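Local coordinates for Hut operon positive regulatory protein (Bacillus subtilis, PDB 4H4L) that binds regulatory sequences on the hut mRNA when histidine is present, preventing transcription termination and so switching on the histidine-utilization operon, at residues Lys36-Lys41 against Phe104-Gly109; Trp120-Leu125 against Val143-Ile148; Lys5-Gly10 against Glu31-Lys36. The protein carries 1 engineered substitution. All blocks are in the same frame, centred on the assembly; numbering follows the deposited sequence.

Contact 1: Lys36-Lys41 against Phe104-Gly109; sequences KVCLGK and FAVLRG
Cys38 O accepts the backbone N-H of Val106 at 2.8 Å, with an N-H...O angle of 160°, and the CA-H of Ala105 also approaches this oxygen. The reverse bond, from Cys38 N to Val106 O, is weak. Gly40 and Phe104 repeat the pattern: Phe104 N binds Gly40 O at 2.9 Å, while the return bond from Gly40 N is weak. Lys36 and Arg108 exchange bonds in both directions. These three hydrogen-bonded pairs alternate with the non-hydrogen-bonded pairs Val37-Leu107 and Leu39-Ala105, joining an outermost strand of the chain's four-stranded antiparallel sheet to its neighbour. The Phe104 ring lies over Gly40, whose CA sits 3.8 Å from the ring centroid in a CH-pi contact, displaced toward the rim. The Phe104 side chain also packs on Ile54 and Ala57 of helix 47-60. On the opposite sheet face Val37 and Leu107 run side by side, CG2 to CD2 at 3.5 Å, and Leu39 CD2 meets Ala105 CB at 3.6 Å; this face packs on helix 9-17, and Val37 and Leu39 also on helix 26-32. The Arg108 guanidinium turns away from Lys36 to salt bridges with Glu71 and Asp119.

Contact 2: Trp120-Leu125 against Val143-Ile148; sequences WIAVSL and VGINHI
Trp120 presents one indole face to His147, whose CB lies over the centre of the six-membered ring at 3.8 Å from its centroid. The imidazole comes edge-on to the same indole, the planes 62° apart, an edge-to-face pair. At the indole edge, near its plane, Ile145 CG2 stands 4.1 Å from Trp120 CE3. Trp120 also meets the rings of Tyr69 and His73 of a second subunit, the latter edge-to-face; both belong to the histidine pocket, His73 is also a zinc ligand, and a zinc ion lies about 6 Å from the Trp120 side chain. His147 CG takes the crowded position (chi1 60°), and ND1 is hydrogen-bonded to His73 ND1 of that subunit. Four backbone bonds join the antiparallel strands. The shortest runs from Ile121 N to Asn146 O at 2.6 Å, nearly along the C=O axis, and Asn146 N returns a bond to Ile121 O. Val123 N to Gly144 O and Gly144 N to Val123 O are both 2.9 Å. This beta hairpin of strands 120-130 and 137-147 is sandwiched by helices: Val123 packs on helix 70-87, Ala122, Ser124 and Val143 on helix 9-17, while strand 99-109 borders strand 120-130 on its other side.

Contact 3: Lys5-Gly10 against Glu31-Lys36; sequences KERRIG and ERDGWK
Arg7 and Trp35 form the centre of a contact between two connecting segments, the one leading into helix 9-17, with Arg8 at its N-cap position, and the one that links helix 26-32 to strand 36-44, at the margin of the four-stranded antiparallel sheet of HutP. The charged interaction is a salt bridge from Arg7 NH2 to Asp33 OD2 at 3.4 Å, long and without hydrogen-bond geometry; the guanidinium and carboxylate planes stand 51° apart. Asp33 CB also lies 3.7 Å from Arg7 NH1. The plane of the same guanidinium is inclined by 33° to that of the indole, and NH1 approaches Trp35 NE1 at 3.7 Å. Apolar contact is made nearer the backbone, at CB and CD of the arginine. Its CB meets Trp35 CZ2 at 3.5 Å, at the edge of the indole and in its plane, and CD comes near the same carbon. A chi1 of 59° sets CG between the backbone N and the carbonyl carbon, and the chain bends again at chi3 before NH2 reaches Asp33. An alanine here would keep the CB contact but would probably leave the Asp33 carboxylate without its ion-pair mate and the indole edge less closely packed. Backbone atoms take part as well, Arg7 O lying 3.6 Å from Trp35 CZ2. Ile9 and Trp35 both also pack on Pro111 and on Leu107 of strand 99-109. Between those two residues, Ile9 CD1 touches Trp35 CZ3 at 4.1 Å.

Contacts 1 and 2 are strand pairings within one sheet, linked where strand 99-109 lies beside strand 120-130, with Leu107 probably hydrogen-bonded to Ala122 and Ala105 to Ser124. Contact 2 is wholly buried and reaches two other subunits, whereas contact 1 is partly buried, has an exposed Lys36, and touches no other chain. Contact 3 lies farther from the chain centre and joins loops rather than strands: a salt bridge and side-chain packing replace the regular backbone bonding. It shares Lys36 with contact 1 and, like contact 2, touches the third subunit. Ile9 also reaches Ala122 of contact 2, so contact 3 lies against the sheet face that carries Leu107 and Ala122.

Contact 1: Lys36-Lys41 against Phe104-Gly109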
ATOM      1  N   LYS A  36      28.318  -0.555 -17.425  1.00 64.50           N
ATOM      2  CA  LYS A  36      27.559  -1.611 -18.066  1.00 57.68           C
ATOM      3  C   LYS A  36      26.137  -1.062 -18.330  1.00 55.21           C
ATOM      4  O   LYS A  36      25.500  -0.486 -17.454  1.00 59.08           O
ATOM      5  CB  LYS A  36      27.546  -2.831 -17.159  1.00 62.98           C
ATOM      6  CG  LYS A  36      28.092  -4.104 -17.798  1.00 71.45           C
ATOM      7  CD  LYS A  36      29.484  -3.921 -18.387  1.00 68.30           C
ATOM      8  CE  LYS A  36      30.159  -5.265 -18.596  1.00 70.92           C
ATOM      9  NZ  LYS A  36      29.426  -6.164 -19.538  1.00 67.14           N
ATOM     10  N   VAL A  37      25.641  -1.197 -19.547  1.00 54.40           N
ATOM     11  CA  VAL A  37      24.410  -0.506 -19.908  1.00 55.26           C
ATOM     12  C   VAL A  37      23.595  -1.241 -20.932  1.00 54.50           C
ATOM     13  O   VAL A  37      24.127  -1.805 -21.865  1.00 56.20           O
ATOM     14  CB  VAL A  37      24.655   0.943 -20.386  1.00 57.56           C
ATOM     15  CG1 VAL A  37      25.404   0.986 -21.710  1.00 53.74           C
ATOM     16  CG2 VAL A  37      23.335   1.698 -20.472  1.00 54.71           C
ATOM     17  N   CYS A  38      22.285  -1.170 -20.765  1.00 60.19           N
ATOM     18  CA  CYS A  38      21.373  -2.070 -21.422  1.00 63.26           C
ATOM     19  C   CYS A  38      20.032  -1.377 -21.658  1.00 63.47           C
ATOM     20  O   CYS A  38      19.533  -0.647 -20.802  1.00 69.46           O
ATOM     21  CB  CYS A  38      21.238  -3.301 -20.526  1.00 68.71           C
ATOM     22  SG  CYS A  38      19.745  -4.250 -20.737  1.00 84.21           S
ATOM     23  N   LEU A  39      19.458  -1.595 -22.834  1.00 66.10           N
ATOM     24  CA  LEU A  39      18.199  -0.952 -23.220  1.00 64.13           C
ATOM     25  C   LEU A  39      17.237  -1.983 -23.748  1.00 59.66           C
ATOM     26  O   LEU A  39      17.644  -3.100 -24.049  1.00 65.28           O
ATOM     27  CB  LEU A  39      18.440   0.104 -24.299  1.00 65.42           C
ATOM     28  CG  LEU A  39      19.310   1.293 -23.903  1.00 64.19           C
ATOM     29  CD1 LEU A  39      19.254   2.336 -24.998  1.00 64.16           C
ATOM     30  CD2 LEU A  39      18.844   1.888 -22.589  1.00 59.58           C
ATOM     31  N   GLY A  40      15.968  -1.613 -23.870  1.00 55.90           N
ATOM     32  CA  GLY A  40      14.964  -2.541 -24.383  1.00 54.95           C
ATOM     33  C   GLY A  40      13.541  -2.035 -24.302  1.00 54.17           C
ATOM     34  O   GLY A  40      13.305  -0.948 -23.795  1.00 56.67           O
ATOM     35  N   LYS A  41      12.606  -2.860 -24.780  1.00 54.88           N
ATOM     36  CA  LYS A  41      11.189  -2.525 -24.875  1.00 55.17           C
ATOM     37  C   LYS A  41      10.248  -3.694 -24.561  1.00 50.31           C
ATOM     38  O   LYS A  41      10.420  -4.819 -25.026  1.00 51.00           O
ATOM     39  CB  LYS A  41      10.854  -1.996 -26.267  1.00 59.92           C
ATOM     40  CG  LYS A  41      10.990  -0.492 -26.425  1.00 63.82           C
ATOM     41  CD  LYS A  41      10.658  -0.073 -27.853  1.00 65.42           C
ATOM     42  CE  LYS A  41      11.794  -0.427 -28.819  1.00 67.10           C
ATOM     43  NZ  LYS A  41      13.063   0.292 -28.509  1.00 59.99           N
ATOM     44  N   PHE A 104      12.829   0.508 -21.307  1.00 45.25           N
ATOM     45  CA  PHE A 104      13.668   0.469 -20.106  1.00 45.50           C
ATOM     46  C   PHE A 104      15.171   0.651 -20.373  1.00 44.32           C
ATOM     47  O   PHE A 104      15.720   0.166 -21.378  1.00 42.44           O
ATOM     48  CB  PHE A 104      13.428  -0.835 -19.307  1.00 40.42           C
ATOM     49  CG  PHE A 104      13.722  -2.093 -20.084  1.00 39.17           C
ATOM     50  CD1 PHE A 104      14.985  -2.704 -20.006  1.00 35.97           C
ATOM     51  CD2 PHE A 104      12.740  -2.682 -20.889  1.00 39.04           C
ATOM     52  CE1 PHE A 104      15.265  -3.855 -20.737  1.00 36.17           C
ATOM     53  CE2 PHE A 104      13.010  -3.857 -21.620  1.00 39.72           C
ATOM     54  CZ  PHE A 104      14.275  -4.444 -21.542  1.00 37.28           C
ATOM     55  N   ALA A 105      15.817   1.344 -19.450  1.00 43.18           N
ATOM     56  CA  ALA A 105      17.248   1.463 -19.426  1.00 45.55           C
ATOM     57  C   ALA A 105      17.702   0.781 -18.165  1.00 53.16           C
ATOM     58  O   ALA A 105      16.995   0.891 -17.159  1.00 60.81           O
ATOM     59  CB  ALA A 105      17.625   2.921 -19.376  1.00 45.14           C
ATOM     60  N   VAL A 106      18.847   0.082 -18.204  1.00 50.20           N
ATOM     61  CA  VAL A 106      19.491  -0.463 -16.990  1.00 52.86           C
ATOM     62  C   VAL A 106      20.970  -0.087 -16.893  1.00 55.01           C
ATOM     63  O   VAL A 106      21.784  -0.511 -17.710  1.00 52.06           O
ATOM     64  CB  VAL A 106      19.437  -2.003 -16.903  1.00 55.02           C
ATOM     65  CG1 VAL A 106      20.002  -2.471 -15.570  1.00 50.19           C
ATOM     66  CG2 VAL A 106      18.029  -2.521 -17.114  1.00 54.64           C
ATOM     67  N   LEU A 107      21.316   0.683 -15.871  1.00 58.07           N
ATOM     68  CA  LEU A 107      22.694   1.097 -15.641  1.00 60.71           C
ATOM     69  C   LEU A 107      23.329   0.417 -14.439  1.00 61.74           C
ATOM     70  O   LEU A 107      22.675   0.246 -13.411  1.00 67.87           O
ATOM     71  CB  LEU A 107      22.788   2.608 -15.462  1.00 60.04           C
ATOM     72  CG  LEU A 107      23.272   3.462 -16.626  1.00 64.61           C
ATOM     73  CD1 LEU A 107      23.696   4.815 -16.092  1.00 67.26           C
ATOM     74  CD2 LEU A 107      24.454   2.820 -17.330  1.00 69.09           C
ATOM     75  N   ARG A 108      24.603   0.039 -14.583  1.00 60.95           N
ATOM     76  CA  ARG A 108      25.404  -0.497 -13.479  1.00 60.88           C
ATOM     77  C   ARG A 108      26.840   0.065 -13.407  1.00 64.57           C
ATOM     78  O   ARG A 108      27.570   0.129 -14.405  1.00 62.48           O
ATOM     79  CB  ARG A 108      25.443  -2.026 -13.496  1.00 53.40           C
ATOM     80  CG  ARG A 108      26.478  -2.583 -12.531  1.00 48.32           C
ATOM     81  CD  ARG A 108      26.737  -4.047 -12.801  1.00 48.70           C
ATOM     82  NE  ARG A 108      27.391  -4.704 -11.674  1.00 47.07           N
ATOM     83  CZ  ARG A 108      27.273  -6.003 -11.403  1.00 48.07           C
ATOM     84  NH1 ARG A 108      26.524  -6.781 -12.195  1.00 44.36           N
ATOM     85  NH2 ARG A 108      27.900  -6.527 -10.344  1.00 39.54           N
ATOM     86  N   GLY A 109      27.240   0.436 -12.198  1.00 65.27           N
ATOM     87  CA  GLY A 109      28.533   1.041 -11.959  1.00 64.79           C
ATOM     88  C   GLY A 109      28.486   1.808 -10.659  1.00 69.84           C
ATOM     89  O   GLY A 109      27.437   1.905 -10.022  1.00 70.08           O
TER

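Contact 2: Trp120-Leu125 against Val143-Ile148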
ATOM      1  N   TRP A 120      26.343  -0.186  -8.113  1.00 59.26           N
ATOM      2  CA  TRP A 120      24.927   0.061  -7.819  1.00 57.99           C
ATOM      3  C   TRP A 120      24.189  -0.112  -9.109  1.00 58.03           C
ATOM      4  O   TRP A 120      24.810  -0.084 -10.175  1.00 59.19           O
ATOM      5  CB  TRP A 120      24.722   1.475  -7.260  1.00 57.27           C
ATOM      6  CG  TRP A 120      25.191   1.578  -5.828  1.00 62.05           C
ATOM      7  CD1 TRP A 120      26.477   1.373  -5.348  1.00 64.94           C
ATOM      8  CD2 TRP A 120      24.386   1.864  -4.628  1.00 65.30           C
ATOM      9  NE1 TRP A 120      26.524   1.505  -3.984  1.00 68.40           N
ATOM     10  CE2 TRP A 120      25.312   1.799  -3.489  1.00 67.57           C
ATOM     11  CE3 TRP A 120      23.047   2.151  -4.389  1.00 62.26           C
ATOM     12  CZ2 TRP A 120      24.895   2.024  -2.186  1.00 67.54           C
ATOM     13  CZ3 TRP A 120      22.641   2.376  -3.074  1.00 61.17           C
ATOM     14  CH2 TRP A 120      23.544   2.313  -1.998  1.00 64.06           C
ATOM     15  N   ILE A 121      22.872  -0.315  -9.057  1.00 56.42           N
ATOM     16  CA  ILE A 121      22.114  -0.526 -10.304  1.00 51.30           C
ATOM     17  C   ILE A 121      20.904   0.409 -10.399  1.00 51.70           C
ATOM     18  O   ILE A 121      20.403   0.891  -9.392  1.00 51.82           O
ATOM     19  CB  ILE A 121      21.766  -2.024 -10.511  1.00 48.45           C
ATOM     20  CG1 ILE A 121      21.257  -2.290 -11.925  1.00 48.65           C
ATOM     21  CG2 ILE A 121      20.790  -2.520  -9.465  1.00 48.20           C
ATOM     22  CD1 ILE A 121      21.177  -3.767 -12.238  1.00 44.03           C
ATOM     23  N   ALA A 122      20.457   0.703 -11.607  1.00 47.12           N
ATOM     24  CA  ALA A 122      19.355   1.623 -11.754  1.00 47.97           C
ATOM     25  C   ALA A 122      18.507   1.089 -12.850  1.00 49.35           C
ATOM     26  O   ALA A 122      19.018   0.825 -13.920  1.00 50.48           O
ATOM     27  CB  ALA A 122      19.836   3.014 -12.110  1.00 46.26           C
ATOM     28  N   VAL A 123      17.221   0.896 -12.557  1.00 46.66           N
ATOM     29  CA  VAL A 123      16.275   0.407 -13.526  1.00 45.01           C
ATOM     30  C   VAL A 123      15.320   1.566 -13.799  1.00 47.13           C
ATOM     31  O   VAL A 123      14.654   2.036 -12.888  1.00 50.95           O
ATOM     32  CB  VAL A 123      15.567  -0.828 -12.975  1.00 46.92           C
ATOM     33  CG1 VAL A 123      14.653  -1.422 -14.013  1.00 45.34           C
ATOM     34  CG2 VAL A 123      16.589  -1.873 -12.537  1.00 50.64           C
ATOM     35  N   SER A 124      15.312   2.087 -15.020  1.00 42.78           N
ATOM     36  CA  SER A 124      14.533   3.286 -15.299  1.00 44.24           C
ATOM     37  C   SER A 124      13.486   2.927 -16.318  1.00 43.12           C
ATOM     38  O   SER A 124      13.809   2.318 -17.329  1.00 38.40           O
ATOM     39  CB  SER A 124      15.418   4.424 -15.846  1.00 51.97           C
ATOM     40  OG  SER A 124      16.445   4.797 -14.928  1.00 54.82           O
ATOM     41  N   LEU A 125      12.234   3.292 -16.052  1.00 42.00           N
ATOM     42  CA  LEU A 125      11.141   2.885 -16.918  1.00 41.58           C
ATOM     43  C   LEU A 125      10.510   4.108 -17.560  1.00 42.98           C
ATOM     44  O   LEU A 125      10.308   5.094 -16.865  1.00 46.97           O
ATOM     45  CB  LEU A 125      10.101   2.175 -16.072  1.00 38.63           C
ATOM     46  CG  LEU A 125      10.527   0.863 -15.432  1.00 37.55           C
ATOM     47  CD1 LEU A 125       9.469   0.417 -14.437  1.00 36.05           C
ATOM     48  CD2 LEU A 125      10.690  -0.183 -16.519  1.00 38.50           C
ATOM     49  N   VAL A 143      11.790   4.968 -11.436  1.00 38.99           N
ATOM     50  CA  VAL A 143      13.228   4.742 -11.272  1.00 43.54           C
ATOM     51  C   VAL A 143      13.605   3.997  -9.999  1.00 40.68           C
ATOM     52  O   VAL A 143      13.389   4.485  -8.905  1.00 43.17           O
ATOM     53  CB  VAL A 143      14.026   6.062 -11.344  1.00 41.50           C
ATOM     54  CG1 VAL A 143      15.506   5.785 -11.269  1.00 42.66           C
ATOM     55  CG2 VAL A 143      13.720   6.765 -12.650  1.00 48.89           C
ATOM     56  N   GLY A 144      14.200   2.825 -10.148  1.00 42.76           N
ATOM     57  CA  GLY A 144      14.574   2.020  -8.989  1.00 44.02           C
ATOM     58  C   GLY A 144      16.070   2.006  -8.875  1.00 46.00           C
ATOM     59  O   GLY A 144      16.762   1.761  -9.865  1.00 52.31           O
ATOM     60  N   ILE A 145      16.578   2.283  -7.675  1.00 50.61           N
ATOM     61  CA  ILE A 145      18.019   2.299  -7.434  1.00 46.10           C
ATOM     62  C   ILE A 145      18.400   1.368  -6.299  1.00 45.06           C
ATOM     63  O   ILE A 145      17.984   1.561  -5.170  1.00 48.46           O
ATOM     64  CB  ILE A 145      18.543   3.732  -7.203  1.00 45.60           C
ATOM     65  CG1 ILE A 145      18.461   4.499  -8.530  1.00 50.11           C
ATOM     66  CG2 ILE A 145      19.987   3.714  -6.709  1.00 42.38           C
ATOM     67  CD1 ILE A 145      18.297   6.005  -8.426  1.00 48.20           C
ATOM     68  N   ASN A 146      19.199   0.354  -6.608  1.00 43.69           N
ATOM     69  CA  ASN A 146      19.700  -0.535  -5.577  1.00 43.84           C
ATOM     70  C   ASN A 146      21.218  -0.780  -5.693  1.00 50.33           C
ATOM     71  O   ASN A 146      21.836  -0.554  -6.739  1.00 54.94           O
ATOM     72  CB  ASN A 146      18.950  -1.840  -5.687  1.00 42.27           C
ATOM     73  CG  ASN A 146      19.000  -2.652  -4.424  1.00 41.22           C
ATOM     74  OD1 ASN A 146      19.373  -2.167  -3.347  1.00 40.83           O
ATOM     75  ND2 ASN A 146      18.611  -3.906  -4.547  1.00 39.50           N
ATOM     76  N   HIS A 147      21.820  -1.228  -4.605  1.00 50.46           N
ATOM     77  CA  HIS A 147      23.203  -1.678  -4.625  1.00 57.70           C
ATOM     78  C   HIS A 147      23.301  -3.062  -5.249  1.00 62.12           C
ATOM     79  O   HIS A 147      22.339  -3.835  -5.203  1.00 62.10           O
ATOM     80  CB  HIS A 147      23.789  -1.652  -3.200  1.00 53.70           C
ATOM     81  CG  HIS A 147      23.053  -2.528  -2.207  1.00 51.50           C
ATOM     82  ND1 HIS A 147      21.880  -2.167  -1.652  1.00 51.69           N
ATOM     83  CD2 HIS A 147      23.380  -3.769  -1.659  1.00 50.73           C
ATOM     84  CE1 HIS A 147      21.481  -3.122  -0.779  1.00 49.25           C
ATOM     85  NE2 HIS A 147      22.397  -4.102  -0.787  1.00 50.28           N
ATOM     86  N   ILE A 148      24.450  -3.398  -5.866  1.00 65.54           N
ATOM     87  CA  ILE A 148      24.519  -4.715  -6.524  1.00 67.69           C
ATOM     88  C   ILE A 148      25.725  -5.580  -6.146  1.00 70.00           C
ATOM     89  O   ILE A 148      25.690  -6.389  -5.204  1.00 73.42           O
ATOM     90  CB  ILE A 148      24.297  -4.607  -8.060  1.00 67.33           C
ATOM     91  CG1 ILE A 148      24.196  -5.990  -8.706  1.00 68.82           C
ATOM     92  CG2 ILE A 148      25.361  -3.752  -8.725  1.00 67.46           C
ATOM     93  CD1 ILE A 148      23.612  -5.974 -10.107  1.00 67.24           C
ATOM     94  OXT ILE A 148      26.761  -5.486  -6.787  1.00 70.35           O
TER

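Contact 3: Lys5-Gly10 against Glu31-Lys36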
ATOM      1  N   LYS A   5      29.154  14.240  -9.501  1.00104.22           N
ATOM      2  CA  LYS A   5      28.030  15.009 -10.055  1.00110.86           C
ATOM      3  C   LYS A   5      27.683  14.740 -11.523  1.00116.65           C
ATOM      4  O   LYS A   5      26.514  14.836 -11.912  1.00116.24           O
ATOM      5  CB  LYS A   5      28.257  16.510  -9.841  1.00104.24           C
ATOM      6  N   GLU A   6      28.688  14.416 -12.336  1.00123.88           N
ATOM      7  CA  GLU A   6      28.463  14.139 -13.766  1.00124.49           C
ATOM      8  C   GLU A   6      28.634  12.657 -14.147  1.00114.98           C
ATOM      9  O   GLU A   6      28.996  12.315 -15.276  1.00 97.27           O
ATOM     10  CB  GLU A   6      29.300  15.068 -14.661  1.00138.97           C
ATOM     11  CG  GLU A   6      30.724  15.313 -14.162  1.00151.23           C
ATOM     12  CD  GLU A   6      31.476  16.314 -15.059  1.00155.85           C
ATOM     13  OE1 GLU A   6      30.820  17.054 -15.846  1.00150.46           O
ATOM     14  OE2 GLU A   6      32.731  16.356 -14.964  1.00160.14           O
ATOM     15  N   ARG A   7      28.387  11.787 -13.173  1.00114.84           N
ATOM     16  CA  ARG A   7      28.056  10.387 -13.443  1.00108.22           C
ATOM     17  C   ARG A   7      26.958   9.919 -12.456  1.00101.85           C
ATOM     18  O   ARG A   7      27.069   8.879 -11.796  1.00 97.26           O
ATOM     19  CB  ARG A   7      29.306   9.475 -13.524  1.00101.69           C
ATOM     20  CG  ARG A   7      30.213   9.420 -12.299  1.00100.86           C
ATOM     21  CD  ARG A   7      31.279   8.337 -12.449  1.00100.73           C
ATOM     22  NE  ARG A   7      32.331   8.700 -13.408  1.00107.86           N
ATOM     23  CZ  ARG A   7      32.583   8.066 -14.556  1.00102.11           C
ATOM     24  NH1 ARG A   7      31.868   7.011 -14.922  1.00102.27           N
ATOM     25  NH2 ARG A   7      33.567   8.487 -15.340  1.00 99.66           N
ATOM     26  N   ARG A   8      25.902  10.727 -12.360  1.00 93.64           N
ATOM     27  CA  ARG A   8      24.761  10.423 -11.501  1.00 87.74           C
ATOM     28  C   ARG A   8      23.891   9.396 -12.224  1.00 79.51           C
ATOM     29  O   ARG A   8      23.238   9.706 -13.226  1.00 76.74           O
ATOM     30  CB  ARG A   8      23.977  11.700 -11.149  1.00 92.25           C
ATOM     31  CG  ARG A   8      24.613  12.578 -10.056  1.00 96.03           C
ATOM     32  CD  ARG A   8      23.893  13.917  -9.834  1.00 91.47           C
ATOM     33  NE  ARG A   8      23.695  14.691 -11.074  1.00 92.76           N
ATOM     34  CZ  ARG A   8      23.209  15.935 -11.145  1.00 88.22           C
ATOM     35  NH1 ARG A   8      22.867  16.602 -10.043  1.00 89.31           N
ATOM     36  NH2 ARG A   8      23.071  16.518 -12.332  1.00 76.95           N
ATOM     37  N   ILE A   9      23.905   8.170 -11.707  1.00 68.82           N
ATOM     38  CA  ILE A   9      23.359   6.998 -12.407  1.00 61.71           C
ATOM     39  C   ILE A   9      21.894   7.098 -12.878  1.00 65.33           C
ATOM     40  O   ILE A   9      21.572   6.697 -14.013  1.00 66.38           O
ATOM     41  CB  ILE A   9      23.593   5.738 -11.579  1.00 54.33           C
ATOM     42  CG1 ILE A   9      23.048   4.514 -12.311  1.00 53.07           C
ATOM     43  CG2 ILE A   9      23.071   5.941 -10.169  1.00 51.28           C
ATOM     44  CD1 ILE A   9      23.614   3.191 -11.822  1.00 52.91           C
ATOM     45  N   GLY A  10      21.023   7.635 -12.022  1.00 58.79           N
ATOM     46  CA  GLY A  10      19.656   7.902 -12.403  1.00 55.18           C
ATOM     47  C   GLY A  10      19.577   8.783 -13.637  1.00 64.33           C
ATOM     48  O   GLY A  10      19.062   8.359 -14.681  1.00 67.60           O
ATOM     49  N   GLU A  31      29.237   3.314 -22.107  1.00 62.18           N
ATOM     50  CA  GLU A  31      30.053   2.126 -22.101  1.00 68.54           C
ATOM     51  C   GLU A  31      31.547   2.458 -22.035  1.00 70.44           C
ATOM     52  O   GLU A  31      32.295   1.752 -21.372  1.00 63.27           O
ATOM     53  CB  GLU A  31      29.741   1.305 -23.344  1.00 65.53           C
ATOM     54  CG  GLU A  31      29.446  -0.149 -23.038  1.00 74.35           C
ATOM     55  CD  GLU A  31      28.350  -0.714 -23.929  1.00 84.05           C
ATOM     56  OE1 GLU A  31      28.350  -0.411 -25.151  1.00 83.36           O
ATOM     57  OE2 GLU A  31      27.489  -1.466 -23.406  1.00 77.39           O
ATOM     58  N   ARG A  32      31.977   3.532 -22.701  1.00 73.86           N
ATOM     59  CA  ARG A  32      33.415   3.887 -22.727  1.00 84.99           C
ATOM     60  C   ARG A  32      33.953   4.370 -21.358  1.00 83.37           C
ATOM     61  O   ARG A  32      35.142   4.192 -21.058  1.00 71.77           O
ATOM     62  CB  ARG A  32      33.752   4.865 -23.877  1.00 82.43           C
ATOM     63  N   ASP A  33      33.077   4.970 -20.540  1.00 83.92           N
ATOM     64  CA  ASP A  33      33.354   5.146 -19.108  1.00 80.16           C
ATOM     65  C   ASP A  33      33.081   3.801 -18.444  1.00 81.11           C
ATOM     66  O   ASP A  33      32.974   2.793 -19.125  1.00 83.30           O
ATOM     67  CB  ASP A  33      32.487   6.229 -18.477  1.00 78.29           C
ATOM     68  CG  ASP A  33      32.507   7.533 -19.255  1.00 86.16           C
ATOM     69  OD1 ASP A  33      32.348   7.495 -20.498  1.00 81.27           O
ATOM     70  OD2 ASP A  33      32.653   8.602 -18.616  1.00 86.80           O
ATOM     71  N   GLY A  34      32.939   3.773 -17.127  1.00 83.72           N
ATOM     72  CA  GLY A  34      32.764   2.495 -16.437  1.00 86.94           C
ATOM     73  C   GLY A  34      31.398   1.808 -16.482  1.00 83.59           C
ATOM     74  O   GLY A  34      31.178   0.876 -15.716  1.00 85.64           O
ATOM     75  N   TRP A  35      30.489   2.230 -17.367  1.00 75.04           N
ATOM     76  CA  TRP A  35      29.104   1.713 -17.322  1.00 71.11           C
ATOM     77  C   TRP A  35      28.817   0.459 -18.120  1.00 70.83           C
ATOM     78  O   TRP A  35      29.016   0.405 -19.341  1.00 73.01           O
ATOM     79  CB  TRP A  35      28.068   2.786 -17.693  1.00 66.93           C
ATOM     80  CG  TRP A  35      28.192   4.076 -16.922  1.00 67.68           C
ATOM     81  CD1 TRP A  35      28.581   5.324 -17.412  1.00 68.86           C
ATOM     82  CD2 TRP A  35      27.949   4.286 -15.485  1.00 63.84           C
ATOM     83  NE1 TRP A  35      28.590   6.263 -16.406  1.00 70.33           N
ATOM     84  CE2 TRP A  35      28.228   5.705 -15.226  1.00 64.98           C
ATOM     85  CE3 TRP A  35      27.547   3.475 -14.430  1.00 61.93           C
ATOM     86  CZ2 TRP A  35      28.098   6.260 -13.962  1.00 64.92           C
ATOM     87  CZ3 TRP A  35      27.428   4.044 -13.155  1.00 61.66           C
ATOM     88  CH2 TRP A  35      27.696   5.399 -12.926  1.00 64.98           C
ATOM     89  N   LYS A  36      28.318  -0.555 -17.425  1.00 64.50           N
ATOM     90  CA  LYS A  36      27.559  -1.611 -18.066  1.00 57.68           C
ATOM     91  C   LYS A  36      26.137  -1.062 -18.330  1.00 55.21           C
ATOM     92  O   LYS A  36      25.500  -0.486 -17.454  1.00 59.08           O
ATOM     93  CB  LYS A  36      27.546  -2.831 -17.159  1.00 62.98           C
ATOM     94  CG  LYS A  36      28.092  -4.104 -17.798  1.00 71.45           C
ATOM     95  CD  LYS A  36      29.484  -3.921 -18.387  1.00 68.30           C
ATOM     96  CE  LYS A  36      30.159  -5.265 -18.596  1.00 70.92           C
ATOM     97  NZ  LYS A  36      29.426  -6.164 -19.538  1.00 67.14           N
TER